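Local coordinates for kinesin-like protein (Caenorhabditis elegans, PDB 5X3E) that is a kinesin-6 motor protein, Zen4, whose P-loop NTPase-type motor domain probably couples ATP hydrolysis to movement along microtubules, at residues D34-V38 / L370-Q374. Residues are numbered along the deposited sequence; the frame is centred on the assembly and turned at random.
Sequences DSIEV and LRRNQ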
loop_
_atom_site.group_PDB
_atom_site.type_symbol
_atom_site.label_atom_id
_atom_site.label_comp_id
_atom_site.label_asym_id
_atom_site.label_seq_id
_atom_site.Cartn_x
_atom_site.Cartn_y
_atom_site.Cartn_z
ATOM N N ASP A 34 -15.033 -10.752 -1.505
ATOM C CA ASP A 34 -13.954 -9.845 -1.895
ATOM C C ASP A 34 -12.668 -10.654 -2.062
ATOM O O ASP A 34 -11.776 -10.659 -1.213
ATOM C CB ASP A 34 -13.803 -8.715 -0.873
ATOM C CG ASP A 34 -13.544 -9.223 0.535
ATOM O OD1 ASP A 34 -13.071 -8.429 1.376
ATOM O OD2 ASP A 34 -13.797 -10.419 0.792
ATOM N N SER A 35 -12.577 -11.335 -3.199
ATOM C CA SER A 35 -11.378 -12.074 -3.551
ATOM C C SER A 35 -10.318 -11.106 -4.070
ATOM O O SER A 35 -10.538 -9.894 -4.165
ATOM C CB SER A 35 -11.707 -13.143 -4.590
ATOM O OG SER A 35 -12.742 -13.991 -4.122
ATOM N N ILE A 36 -9.142 -11.634 -4.409
ATOM C CA ILE A 36 -8.118 -10.781 -4.989
ATOM C C ILE A 36 -8.549 -10.378 -6.394
ATOM O O ILE A 36 -9.092 -11.188 -7.159
ATOM C CB ILE A 36 -6.748 -11.482 -5.004
ATOM C CG1 ILE A 36 -5.711 -10.589 -5.696
ATOM C CG2 ILE A 36 -6.833 -12.838 -5.686
ATOM C CD1 ILE A 36 -4.320 -11.163 -5.721
ATOM N N GLU A 37 -8.344 -9.108 -6.727
ATOM C CA GLU A 37 -8.586 -8.610 -8.070
ATOM C C GLU A 37 -7.280 -8.088 -8.647
ATOM O O GLU A 37 -6.478 -7.473 -7.936
ATOM C CB GLU A 37 -9.646 -7.504 -8.084
ATOM C CG GLU A 37 -10.110 -7.127 -9.483
ATOM C CD GLU A 37 -10.966 -5.873 -9.520
ATOM O OE1 GLU A 37 -11.826 -5.779 -10.420
ATOM O OE2 GLU A 37 -10.800 -4.994 -8.646
ATOM N N VAL A 38 -7.065 -8.349 -9.931
ATOM C CA VAL A 38 -5.908 -7.841 -10.654
ATOM C C VAL A 38 -6.418 -6.969 -11.789
ATOM O O VAL A 38 -7.230 -7.418 -12.609
ATOM C CB VAL A 38 -5.022 -8.974 -11.194
ATOM C CG1 VAL A 38 -3.829 -8.400 -11.928
ATOM C CG2 VAL A 38 -4.565 -9.865 -10.056
ATOM N N LEU A 370 -3.473 -18.436 -3.438
ATOM C CA LEU A 370 -4.599 -17.719 -2.846
ATOM C C LEU A 370 -5.863 -17.896 -3.673
ATOM O O LEU A 370 -6.951 -18.106 -3.124
ATOM C CB LEU A 370 -4.271 -16.233 -2.700
ATOM C CG LEU A 370 -5.431 -15.349 -2.233
ATOM C CD1 LEU A 370 -5.906 -15.757 -0.846
ATOM C CD2 LEU A 370 -5.033 -13.883 -2.250
ATOM N N ARG A 371 -5.741 -17.806 -4.999
ATOM C CA ARG A 371 -6.903 -17.974 -5.863
ATOM C C ARG A 371 -7.499 -19.367 -5.732
ATOM O O ARG A 371 -8.724 -19.521 -5.667
ATOM C CB ARG A 371 -6.523 -17.698 -7.311
ATOM C CG ARG A 371 -6.452 -16.231 -7.674
ATOM C CD ARG A 371 -5.738 -16.079 -8.995
ATOM N NE ARG A 371 -5.722 -14.705 -9.473
ATOM C CZ ARG A 371 -4.823 -14.236 -10.328
ATOM N NH1 ARG A 371 -3.865 -15.032 -10.785
ATOM N NH2 ARG A 371 -4.879 -12.974 -10.723
ATOM N N ARG A 372 -6.654 -20.397 -5.706
ATOM C CA ARG A 372 -7.173 -21.756 -5.604
ATOM C C ARG A 372 -7.858 -21.974 -4.263
ATOM O O ARG A 372 -8.892 -22.649 -4.188
ATOM C CB ARG A 372 -6.045 -22.769 -5.789
ATOM C CG ARG A 372 -5.246 -22.597 -7.068
ATOM C CD ARG A 372 -4.255 -23.735 -7.251
ATOM N NE ARG A 372 -3.299 -23.460 -8.318
ATOM C CZ ARG A 372 -2.029 -23.127 -8.105
ATOM N NH1 ARG A 372 -1.568 -23.042 -6.864
ATOM N NH2 ARG A 372 -1.221 -22.887 -9.130
ATOM N N ASN A 373 -7.298 -21.409 -3.191
ATOM C CA ASN A 373 -7.920 -21.553 -1.880
ATOM C C ASN A 373 -9.282 -20.873 -1.827
ATOM O O ASN A 373 -10.187 -21.352 -1.135
ATOM C CB ASN A 373 -7.010 -20.989 -0.788
ATOM C CG ASN A 373 -5.807 -21.875 -0.501
ATOM O OD1 ASN A 373 -5.854 -23.092 -0.682
ATOM N ND2 ASN A 373 -4.723 -21.264 -0.041
ATOM N N GLN A 374 -9.459 -19.770 -2.557
ATOM C CA GLN A 374 -10.739 -19.073 -2.513
ATOM C C GLN A 374 -11.857 -19.863 -3.184
ATOM O O GLN A 374 -13.032 -19.555 -2.964
ATOM C CB GLN A 374 -10.610 -17.691 -3.154
ATOM C CG GLN A 374 -9.782 -16.704 -2.334
ATOM C CD GLN A 374 -9.456 -15.426 -3.085
ATOM O OE1 GLN A 374 -9.416 -15.406 -4.316
ATOM N NE2 GLN A 374 -9.233 -14.344 -2.343
#
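S35 meets the end of Q374 just before strand 37-42 begins, and the carboxamide does the touching: Q374 OE1 lies 3.2 Å from S35 CB. S35 OG stands 3.6 Å from Q374 OE1, too long for a good hydrogen bond, and none is formed between them. A short side chain suits this place because it lets the amide come close, with Q374 NE2 3.3 Å from S35 CA. Q374 reaches across through a chain extended beyond CG (chi2 170°), and a bound sulfate lies near its side chain.

I36 supplies the apolar centre. Its CG2 methyl packs 4.0 Å from both L370 CD2 and R371 CG, while Q374 OE1 also lies nearby. A beta-branched residue fits here, because it has a second branch at CB: with CG1 anti to the backbone N (chi1 177°), the CG2 branch is the one turned to the helix. The I36 backbone N faces Q374 NE2 at 3.4 Å, two donors that cannot bond to each other. The side chains of I36 and L370 also both touch I405 of strand 404-411, which pairs in parallel with strand 37-42.

Beyond E37, which turns from the helix to form salt bridges with R99 and R406, V38 receives the far end of R371. The arginine stays extended from CG to NE and crosses the valine at about a right angle, bringing NH2 to 3.2 Å from V38 CG2.

Strand start and helix 350-375 are therefore joined without a direct hydrogen bond. Van der Waals packing round I36 joins the two segments, and the arginine's aliphatic part packs on I36 while its guanidinium is bonded through NH2 to F427 O, so that the polar end has a partner outside the apolar contact.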